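Local coordinates for murein peptide amidase A (Escherichia coli O157:H7, PDB 5HXD), which probably hydrolyses the amide bond between gamma-D-glutamate and diaminopimelate in murein tripeptide, as a zinc-dependent M14 peptidase of peptidoglycan degradation, at residues A[46-51]-A[153-158]; A[16-21]-A[29-34]; A[165-170]-A[203-208]; A[1-6]-A[64-69]. All coordinates share one frame; numbering follows the deposited sequence.

Contact 1 of 4, residues A[46-51]-A[153-158]; sequences AGTHGD and VVSFHD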
# COMPACT_ATOMS: atom_id res chain seq x y z
N ALA A 46 5.61 1.82 -10.36
CA ALA A 46 5.34 2.25 -9.00
C ALA A 46 5.51 1.14 -7.97
O ALA A 46 5.66 -0.03 -8.32
CB ALA A 46 3.95 2.83 -8.91
N GLY A 47 5.49 1.52 -6.70
CA GLY A 47 5.58 0.56 -5.62
C GLY A 47 6.85 -0.26 -5.53
O GLY A 47 6.83 -1.38 -5.00
N THR A 48 7.95 0.27 -6.06
CA THR A 48 9.24 -0.37 -5.87
C THR A 48 9.47 -0.63 -4.38
O THR A 48 9.88 -1.73 -4.00
CB THR A 48 10.41 0.48 -6.40
OG1 THR A 48 10.28 0.67 -7.80
CG2 THR A 48 11.74 -0.20 -6.11
N HIS A 49 9.19 0.39 -3.57
CA HIS A 49 9.22 0.31 -2.11
C HIS A 49 7.79 0.21 -1.57
O HIS A 49 6.97 1.08 -1.85
CB HIS A 49 9.90 1.53 -1.51
CG HIS A 49 11.36 1.64 -1.83
ND1 HIS A 49 12.00 2.85 -1.98
CD2 HIS A 49 12.31 0.69 -1.99
CE1 HIS A 49 13.28 2.64 -2.24
NE2 HIS A 49 13.49 1.34 -2.25
N GLY A 50 7.50 -0.84 -0.80
CA GLY A 50 6.14 -1.14 -0.37
C GLY A 50 5.40 -0.15 0.53
O GLY A 50 4.18 -0.20 0.61
N ASP A 51 6.12 0.75 1.21
CA ASP A 51 5.44 1.82 1.97
C ASP A 51 5.19 3.11 1.15
O ASP A 51 4.53 4.03 1.65
CB ASP A 51 6.24 2.15 3.24
CG ASP A 51 7.66 2.54 2.95
OD1 ASP A 51 8.14 2.21 1.86
OD2 ASP A 51 8.32 3.16 3.81
N VAL A 153 11.59 4.92 -18.88
CA VAL A 153 10.92 4.47 -17.68
C VAL A 153 10.73 5.63 -16.70
O VAL A 153 11.68 6.31 -16.38
CB VAL A 153 11.71 3.33 -16.96
CG1 VAL A 153 10.93 2.77 -15.75
CG2 VAL A 153 12.04 2.21 -17.93
N VAL A 154 9.50 5.85 -16.23
CA VAL A 154 9.28 6.72 -15.07
C VAL A 154 8.93 5.87 -13.84
O VAL A 154 7.94 5.12 -13.85
CB VAL A 154 8.16 7.76 -15.31
CG1 VAL A 154 7.83 8.46 -14.00
CG2 VAL A 154 8.57 8.79 -16.36
N SER A 155 9.74 5.98 -12.80
CA SER A 155 9.54 5.22 -11.57
C SER A 155 9.19 6.15 -10.41
O SER A 155 10.00 6.97 -10.01
CB SER A 155 10.78 4.41 -11.23
OG SER A 155 10.77 4.04 -9.87
N PHE A 156 7.98 6.02 -9.89
CA PHE A 156 7.49 6.86 -8.80
C PHE A 156 7.89 6.39 -7.41
O PHE A 156 7.79 5.20 -7.12
CB PHE A 156 5.97 6.95 -8.88
CG PHE A 156 5.49 7.76 -10.01
CD1 PHE A 156 5.26 9.11 -9.86
CD2 PHE A 156 5.31 7.18 -11.25
CE1 PHE A 156 4.85 9.87 -10.92
CE2 PHE A 156 4.89 7.94 -12.31
CZ PHE A 156 4.66 9.29 -12.14
N HIS A 157 8.33 7.32 -6.56
CA HIS A 157 8.65 7.05 -5.15
C HIS A 157 8.08 8.07 -4.15
O HIS A 157 7.35 8.99 -4.54
CB HIS A 157 10.17 7.00 -4.95
CG HIS A 157 10.81 5.75 -5.47
ND1 HIS A 157 10.79 5.40 -6.80
CD2 HIS A 157 11.51 4.78 -4.84
CE1 HIS A 157 11.44 4.27 -6.97
NE2 HIS A 157 11.89 3.87 -5.79
N ASP A 158 8.44 7.89 -2.87
CA ASP A 158 8.18 8.80 -1.73
C ASP A 158 9.45 9.07 -0.95
O ASP A 158 10.32 8.20 -0.88
CB ASP A 158 7.19 8.20 -0.73
CG ASP A 158 5.78 8.53 -1.04
OD1 ASP A 158 5.55 9.32 -1.97
OD2 ASP A 158 4.90 7.97 -0.34
O HOH W 1 5.79 3.85 -5.12
O HOH W 2 8.16 3.19 -4.55

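Contact 2 of 4, residues A[16-21]-A[29-34]; sequences GTEHYG and LIWFPA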
# COMPACT_ATOMS: atom_id res chain seq x y z
N GLY A 16 -7.15 -6.38 -20.08
CA GLY A 16 -5.80 -6.49 -20.59
C GLY A 16 -4.71 -6.49 -19.53
O GLY A 16 -3.61 -5.98 -19.74
N THR A 17 -5.02 -7.06 -18.38
CA THR A 17 -4.02 -7.22 -17.35
C THR A 17 -3.23 -8.46 -17.70
O THR A 17 -3.78 -9.42 -18.29
CB THR A 17 -4.64 -7.33 -15.94
OG1 THR A 17 -3.66 -7.03 -14.96
CG2 THR A 17 -5.17 -8.72 -15.69
N GLU A 18 -1.94 -8.44 -17.38
CA GLU A 18 -1.05 -9.57 -17.61
C GLU A 18 -0.19 -9.81 -16.37
O GLU A 18 -0.10 -8.94 -15.51
CB GLU A 18 -0.15 -9.33 -18.82
CG GLU A 18 -0.87 -9.10 -20.15
CD GLU A 18 -1.89 -10.19 -20.48
OE1 GLU A 18 -1.65 -11.39 -20.18
OE2 GLU A 18 -2.94 -9.84 -21.06
N HIS A 19 0.43 -10.98 -16.27
CA HIS A 19 1.42 -11.23 -15.22
C HIS A 19 2.84 -11.38 -15.79
O HIS A 19 3.04 -12.17 -16.71
CB HIS A 19 1.07 -12.50 -14.43
CG HIS A 19 -0.24 -12.45 -13.71
ND1 HIS A 19 -0.60 -11.40 -12.89
CD2 HIS A 19 -1.24 -13.35 -13.63
CE1 HIS A 19 -1.79 -11.65 -12.37
NE2 HIS A 19 -2.20 -12.82 -12.79
N TYR A 20 3.82 -10.67 -15.23
CA TYR A 20 5.23 -10.94 -15.58
C TYR A 20 6.02 -11.66 -14.47
O TYR A 20 7.26 -11.64 -14.48
CB TYR A 20 5.97 -9.64 -15.93
CG TYR A 20 6.16 -8.69 -14.76
CD1 TYR A 20 7.33 -8.68 -14.03
CD2 TYR A 20 5.15 -7.79 -14.41
CE1 TYR A 20 7.50 -7.80 -12.98
CE2 TYR A 20 5.31 -6.91 -13.37
CZ TYR A 20 6.48 -6.93 -12.65
OH TYR A 20 6.64 -6.04 -11.61
N GLY A 21 5.32 -12.30 -13.53
CA GLY A 21 6.00 -13.19 -12.61
C GLY A 21 5.32 -13.45 -11.28
O GLY A 21 4.11 -13.33 -11.16
N LEU A 29 3.13 -10.86 -10.06
CA LEU A 29 3.63 -9.59 -10.55
C LEU A 29 2.77 -9.20 -11.75
O LEU A 29 2.67 -9.93 -12.72
CB LEU A 29 5.12 -9.69 -10.87
CG LEU A 29 5.94 -10.01 -9.60
CD1 LEU A 29 7.34 -10.46 -9.95
CD2 LEU A 29 6.00 -8.81 -8.66
N ILE A 30 2.09 -8.06 -11.64
CA ILE A 30 1.03 -7.66 -12.56
C ILE A 30 1.48 -6.47 -13.40
O ILE A 30 2.09 -5.54 -12.88
CB ILE A 30 -0.27 -7.30 -11.78
CG1 ILE A 30 -0.71 -8.49 -10.92
CG2 ILE A 30 -1.39 -6.90 -12.72
CD1 ILE A 30 -1.72 -8.13 -9.80
N TRP A 31 1.19 -6.49 -14.70
CA TRP A 31 1.42 -5.31 -15.52
C TRP A 31 0.34 -5.10 -16.55
O TRP A 31 -0.44 -6.01 -16.87
CB TRP A 31 2.78 -5.36 -16.22
CG TRP A 31 2.90 -6.39 -17.30
CD1 TRP A 31 2.76 -7.74 -17.16
CD2 TRP A 31 3.20 -6.15 -18.68
NE1 TRP A 31 2.96 -8.36 -18.37
CE2 TRP A 31 3.23 -7.41 -19.32
CE3 TRP A 31 3.45 -5.01 -19.44
CZ2 TRP A 31 3.50 -7.55 -20.69
CZ3 TRP A 31 3.72 -5.15 -20.79
CH2 TRP A 31 3.74 -6.41 -21.40
N PHE A 32 0.32 -3.89 -17.08
CA PHE A 32 -0.75 -3.43 -17.92
C PHE A 32 -0.16 -2.95 -19.22
O PHE A 32 0.13 -1.77 -19.35
CB PHE A 32 -1.51 -2.30 -17.22
CG PHE A 32 -2.11 -2.70 -15.91
CD1 PHE A 32 -3.41 -3.16 -15.84
CD2 PHE A 32 -1.37 -2.64 -14.74
CE1 PHE A 32 -3.96 -3.55 -14.65
CE2 PHE A 32 -1.92 -3.03 -13.54
CZ PHE A 32 -3.22 -3.48 -13.49
N PRO A 33 0.04 -3.88 -20.17
CA PRO A 33 0.64 -3.56 -21.48
C PRO A 33 -0.15 -2.49 -22.23
O PRO A 33 -1.39 -2.53 -22.21
CB PRO A 33 0.62 -4.90 -22.24
CG PRO A 33 -0.31 -5.77 -21.50
CD PRO A 33 -0.31 -5.31 -20.07
N ALA A 34 0.56 -1.55 -22.85
CA ALA A 34 -0.08 -0.47 -23.60
C ALA A 34 -0.87 -1.08 -24.73
O ALA A 34 -0.40 -2.04 -25.35
CB ALA A 34 0.95 0.53 -24.13
O HOH W 3 3.55 -10.84 -19.72

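Contact 3 of 4, residues A[165-170]-A[203-208]; sequences DPRHSE and NLHCIT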
# COMPACT_ATOMS: atom_id res chain seq x y z
N ASP A 165 15.60 13.79 -13.22
CA ASP A 165 15.93 13.42 -14.59
C ASP A 165 17.41 13.64 -14.85
O ASP A 165 17.84 14.78 -15.04
CB ASP A 165 15.10 14.22 -15.58
CG ASP A 165 15.17 13.66 -16.99
OD1 ASP A 165 16.14 12.92 -17.27
OD2 ASP A 165 14.27 13.94 -17.81
N PRO A 166 18.17 12.54 -14.89
CA PRO A 166 19.63 12.51 -15.14
C PRO A 166 20.00 13.05 -16.51
O PRO A 166 21.17 13.38 -16.75
CB PRO A 166 19.99 11.02 -15.03
CG PRO A 166 18.70 10.29 -15.28
CD PRO A 166 17.60 11.18 -14.76
N ARG A 167 19.03 13.15 -17.41
CA ARG A 167 19.28 13.68 -18.74
C ARG A 167 18.87 15.15 -18.88
O ARG A 167 19.36 15.84 -19.78
CB ARG A 167 18.54 12.85 -19.80
CG ARG A 167 19.48 12.02 -20.66
CD ARG A 167 19.16 10.53 -20.64
NE ARG A 167 18.50 10.10 -21.87
CZ ARG A 167 18.65 8.91 -22.43
NH1 ARG A 167 19.45 8.01 -21.88
NH2 ARG A 167 18.00 8.61 -23.55
N HIS A 168 18.01 15.61 -17.97
CA HIS A 168 17.31 16.89 -18.10
C HIS A 168 16.70 17.01 -19.49
O HIS A 168 17.16 17.79 -20.33
CB HIS A 168 18.26 18.08 -17.83
CG HIS A 168 17.56 19.39 -17.73
ND1 HIS A 168 17.49 20.29 -18.78
CD2 HIS A 168 16.88 19.98 -16.71
CE1 HIS A 168 16.81 21.36 -18.41
NE2 HIS A 168 16.42 21.19 -17.15
N SER A 169 15.66 16.22 -19.75
CA SER A 169 15.03 16.18 -21.06
C SER A 169 13.64 16.82 -21.06
O SER A 169 13.27 17.51 -20.12
CB SER A 169 14.94 14.74 -21.55
OG SER A 169 14.14 13.99 -20.66
N GLU A 170 12.88 16.58 -22.12
CA GLU A 170 11.54 17.17 -22.25
C GLU A 170 10.54 16.59 -21.24
O GLU A 170 9.80 17.32 -20.55
CB GLU A 170 11.03 16.97 -23.67
CG GLU A 170 9.66 17.59 -23.93
CD GLU A 170 9.19 17.37 -25.35
OE1 GLU A 170 9.97 16.80 -26.14
OE2 GLU A 170 8.05 17.77 -25.67
N ASN A 203 21.79 1.92 -21.15
CA ASN A 203 21.49 3.16 -21.86
C ASN A 203 20.00 3.39 -22.02
O ASN A 203 19.56 4.00 -23.00
CB ASN A 203 22.17 3.18 -23.23
CG ASN A 203 23.67 3.40 -23.13
OD1 ASN A 203 24.23 3.51 -22.03
ND2 ASN A 203 24.33 3.48 -24.28
N LEU A 204 19.22 2.90 -21.04
CA LEU A 204 17.79 3.17 -20.95
C LEU A 204 17.49 4.39 -20.09
O LEU A 204 17.97 4.48 -18.97
CB LEU A 204 17.05 1.96 -20.38
CG LEU A 204 15.56 2.17 -20.12
CD1 LEU A 204 14.84 2.54 -21.42
CD2 LEU A 204 14.93 0.93 -19.49
N HIS A 205 16.70 5.32 -20.62
CA HIS A 205 16.38 6.54 -19.87
C HIS A 205 15.40 6.27 -18.74
O HIS A 205 14.22 5.97 -19.00
CB HIS A 205 15.81 7.61 -20.79
CG HIS A 205 15.58 8.93 -20.12
ND1 HIS A 205 14.59 9.81 -20.53
CD2 HIS A 205 16.19 9.53 -19.07
CE1 HIS A 205 14.61 10.88 -19.75
NE2 HIS A 205 15.58 10.74 -18.86
N CYS A 206 15.88 6.37 -17.49
CA CYS A 206 15.06 6.26 -16.28
C CYS A 206 14.94 7.63 -15.58
O CYS A 206 15.92 8.38 -15.44
CB CYS A 206 15.64 5.23 -15.30
SG CYS A 206 14.71 5.04 -13.70
N ILE A 207 13.71 7.93 -15.16
CA ILE A 207 13.40 9.14 -14.43
C ILE A 207 12.72 8.72 -13.15
O ILE A 207 11.71 8.01 -13.20
CB ILE A 207 12.44 10.06 -15.22
CG1 ILE A 207 13.15 10.78 -16.36
CG2 ILE A 207 11.82 11.10 -14.31
CD1 ILE A 207 12.22 11.72 -17.13
N THR A 208 13.24 9.14 -12.00
CA THR A 208 12.47 8.89 -10.79
C THR A 208 11.68 10.16 -10.44
O THR A 208 12.23 11.26 -10.31
CB THR A 208 13.36 8.44 -9.60
OG1 THR A 208 14.40 9.40 -9.38
CG2 THR A 208 13.98 7.09 -9.90

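Contact 4 of 4, residues A[1-6]-A[64-69]; sequences MTVTRP and RTLTPS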
# COMPACT_ATOMS: atom_id res chain seq x y z
N MET A 1 -16.67 9.41 -26.38
CA MET A 1 -15.82 10.48 -26.92
C MET A 1 -15.05 11.25 -25.82
O MET A 1 -14.35 12.22 -26.11
CB MET A 1 -16.68 11.46 -27.75
CG MET A 1 -17.78 10.79 -28.61
SD MET A 1 -17.21 9.26 -29.42
CE MET A 1 -18.04 9.31 -31.02
N THR A 2 -15.17 10.78 -24.57
CA THR A 2 -14.63 11.45 -23.37
C THR A 2 -13.16 11.13 -23.07
O THR A 2 -12.69 10.02 -23.31
CB THR A 2 -15.46 11.08 -22.09
OG1 THR A 2 -16.86 11.20 -22.36
CG2 THR A 2 -15.11 11.99 -20.92
N VAL A 3 -12.43 12.11 -22.52
CA VAL A 3 -11.05 11.90 -22.08
C VAL A 3 -10.96 10.93 -20.88
O VAL A 3 -9.93 10.27 -20.68
CB VAL A 3 -10.36 13.27 -21.71
CG1 VAL A 3 -8.84 13.16 -21.77
CG2 VAL A 3 -10.86 14.40 -22.61
N THR A 4 -12.03 10.84 -20.08
CA THR A 4 -12.04 10.00 -18.87
C THR A 4 -13.30 9.13 -18.73
O THR A 4 -14.41 9.59 -19.00
CB THR A 4 -11.94 10.85 -17.59
OG1 THR A 4 -13.22 11.42 -17.28
CG2 THR A 4 -10.89 11.95 -17.73
N ARG A 5 -13.11 7.89 -18.28
CA ARG A 5 -14.23 7.04 -17.85
C ARG A 5 -15.07 7.75 -16.78
O ARG A 5 -14.54 8.49 -15.94
CB ARG A 5 -13.72 5.71 -17.30
CG ARG A 5 -13.05 4.80 -18.31
CD ARG A 5 -13.11 3.33 -17.87
NE ARG A 5 -12.39 3.09 -16.61
CZ ARG A 5 -12.39 1.93 -15.95
NH1 ARG A 5 -13.08 0.89 -16.38
NH2 ARG A 5 -11.69 1.83 -14.83
N PRO A 6 -16.40 7.54 -16.80
CA PRO A 6 -17.29 8.10 -15.77
C PRO A 6 -16.89 7.66 -14.36
O PRO A 6 -16.58 6.48 -14.15
CB PRO A 6 -18.67 7.53 -16.14
CG PRO A 6 -18.57 7.17 -17.57
CD PRO A 6 -17.14 6.77 -17.81
N ARG A 64 -7.31 3.70 -14.14
CA ARG A 64 -8.74 3.35 -14.07
C ARG A 64 -9.63 4.52 -14.51
O ARG A 64 -10.85 4.36 -14.63
CB ARG A 64 -9.12 2.91 -12.63
CG ARG A 64 -8.73 1.47 -12.27
CD ARG A 64 -9.14 1.03 -10.86
NE ARG A 64 -8.37 1.71 -9.81
CZ ARG A 64 -8.88 2.58 -8.93
NH1 ARG A 64 -10.17 2.87 -8.95
NH2 ARG A 64 -8.08 3.15 -8.04
N THR A 65 -9.02 5.69 -14.75
CA THR A 65 -9.75 6.91 -15.11
C THR A 65 -9.67 7.23 -16.60
O THR A 65 -10.69 7.24 -17.29
CB THR A 65 -9.22 8.13 -14.34
OG1 THR A 65 -9.56 7.99 -12.96
CG2 THR A 65 -9.81 9.42 -14.88
N LEU A 66 -8.46 7.51 -17.07
CA LEU A 66 -8.18 7.80 -18.47
C LEU A 66 -8.85 6.77 -19.38
O LEU A 66 -8.93 5.59 -19.04
CB LEU A 66 -6.66 7.84 -18.72
CG LEU A 66 -6.22 8.08 -20.18
CD1 LEU A 66 -6.79 9.39 -20.73
CD2 LEU A 66 -4.70 8.00 -20.34
N THR A 67 -9.36 7.22 -20.53
CA THR A 67 -10.05 6.32 -21.43
C THR A 67 -9.01 5.43 -22.07
O THR A 67 -7.98 5.92 -22.54
CB THR A 67 -10.86 7.09 -22.49
OG1 THR A 67 -11.62 8.11 -21.84
CG2 THR A 67 -11.80 6.14 -23.24
N PRO A 68 -9.23 4.10 -22.04
CA PRO A 68 -8.22 3.10 -22.39
C PRO A 68 -7.55 3.31 -23.75
O PRO A 68 -6.31 3.22 -23.81
CB PRO A 68 -9.01 1.79 -22.38
CG PRO A 68 -10.04 2.01 -21.38
CD PRO A 68 -10.43 3.47 -21.45
N SER A 69 -8.33 3.61 -24.79
CA SER A 69 -7.79 3.80 -26.16
C SER A 69 -6.59 4.74 -26.21
O SER A 69 -5.68 4.54 -27.01
CB SER A 69 -8.89 4.34 -27.10
OG SER A 69 -10.17 3.81 -26.80

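Contact 1 of 4, residues A[46-51]-A[153-158]
His157 meets His49 and Thr48 through the far rim of its imidazole. From CB, chi1 of -75° puts CG anti to the carbonyl carbon, and the ring leads on toward the loop 46-51. CD2 is the atom that comes up to His49, 3.5 Å from His49 ND1. Next round the rim, NE2 lies 3.7 Å from Thr48 CB, and CE1 has Thr48 OG1 3.9 Å away. The two imidazoles form an offset edge-to-face pair, the edge of His157 turned to the face of His49, with planes 88° apart and centroids separated by 5.1 Å. Two waters bridge the backbones. Gly47 N donates to one at 2.8 Å and His49 N to the other at 3.1 Å, and both waters lie in hydrogen-bonding geometry to Phe156 O. His49 is itself held by Asp96 through NE2 and more weakly by Glu52 through ND1, which should limit its rotation. His49, Glu52 and His157 are the predicted zinc ligands, consistent with the HxxE...H signature of M14 carboxypeptidases, and a zinc ion lies about 3 Å from the His157 side chain. The loop follows strand 43-45 and leads into helix 53-65, whose Val56 and Leu59 touch Ala46; strand 153-157 lies between strands 43-45 and 206-210 of the mixed sheet.

Contact 2 of 4, residues A[16-21]-A[29-34]
Tyr20 and Trp31 both carry CG in the crowded position, between backbone N and carbonyl carbon (chi1 67° and 69°), and their rings meet across the two strands of a beta hairpin, 18-22 and 28-31. Tyr20 turns its edge to the face of the Trp31 five-membered ring, in an offset edge-to-face pair with planes 78° apart; CD2 of Tyr20 comes to 3.6 Å from CD1 of Trp31. One face of the phenol ring is taken by Leu29, whose CB sits over its centre in a CH-pi contact, 3.6 Å from the centroid. In the backbone, Glu18 and Trp31 make a hydrogen-bonded antiparallel pair, N to O in both directions at 2.9 Å. His19 and Ile30 follow as a non-hydrogen-bonded pair whose side chains lie alongside each other, Ile30 CG1 in the plane of the imidazole at its edge, 3.5 Å from His19 ND1. Helix 136-148 covers Tyr20 and Leu29 through Ala140, while Gln85 of the second subunit packs on Ile30. Beyond the strands, Pro33 CD lies over one face of the Trp31 ring, toward its rim, and Pro33 CG is 3.6 Å from Glu18 CG. The indole N-H is satisfied by a water: Trp31 NE1 donates to it at 2.9 Å, and the same water makes a weak bond to His19 O.

Contact 3 of 4, residues A[165-170]-A[203-208]
Asp165 OD1 takes two hydrogen bonds from opposite faces of its carboxylate plane, one from His205 NE2 across the contact and one from the backbone N of Arg167. The histidine bond, 2.8 Å from His205 NE2 to Asp165 OD1, arrives on the syn side though well out of the carboxylate plane, and the oxygen lies close to the imidazole plane. The other oxygen, OD2, accepts from Ser169 OG at 2.9 Å, with a weak further bond from Ser169 N, and Ile207 CD1 packs beside it. Arg167 lies flat against His205: the guanidinium and imidazole planes are 10° apart, Arg167 NE sits 3.5 Å above the ring toward its rim, and His205 CB lies over the centre of the guanidinium. A positive group lying over the ring would probably discourage protonation of the histidine, whereas the carboxylate would pull the other way. On strand 206-210, Cys206 O lies 3.3 Å from Pro166 CD. The Arg167 N bond to OD1 makes an Asx turn, set within a type I beta turn from Asp165 to His168 that leads to Ser169, the N-cap of helix 170-178.

Contact 4 of 4, residues A[1-6]-A[64-69]
Arg5 holds the carbonyl of Arg64 side-on with two nitrogens, NE at 2.8 Å and NH2 at 2.7 Å from Arg64 O. It does so where the N-terminal tail lies along the C-terminal end of helix 53-65, the two backbones joined by a single beta bridge, Thr4 to Leu66. The oxygen stays within the guanidinium plane, and the bend of the arginine at chi3 (-63°) sets NE for this grip. NH2 also donates to Ala12 O, which lies further along the same tail. The next carbonyl is answered as well: Arg5 N donates to Thr65 O at 2.7 Å, nearly along the C=O axis. Two successive carbonyls at the helix end thus find donors in one residue, and a positive guanidinium there would suit the helix dipole. In the other direction, Thr67 supplies two donors. Its hydroxyl OG1 gives a bond to Thr2 O at 2.6 Å, and its backbone N one to Val3 O at 3.1 Å. The polar ends of Arg64 and Thr65 turn elsewhere: Arg64 NH1 bonds to Arg10 O and its NE to Ser60 OG, while Thr65 OG1 reaches back to Cys61 O within the helix. Trp115 of the second subunit packs on Thr65. Between the bonds the two threonines lie side by side, Thr4 CB 3.7 Å from Thr65 CG2.

Contacts 1 and 3 share the mixed central sheet: strands 153-157 and 206-210 are neighbours in it, Val153 N and His205 O lie 2.8 Å apart in a probable hydrogen bond, and the contact centres are about 16 Å apart. The centre of contact 1 is about 4 Å from that of the chain, at the zinc site; contact 3 is further out. Contact 2 also has its centre about 16 Å from that of contact 1, without touching it. Contact 4 is more remote, its centre about 22 Å from that of the chain. In sequence, contact 4 encloses contact 2, crosses contact 1 and precedes contact 3. Contacts 1, 2 and 4 all touch the second subunit, and contact 3 does not, in keeping with a homodimer.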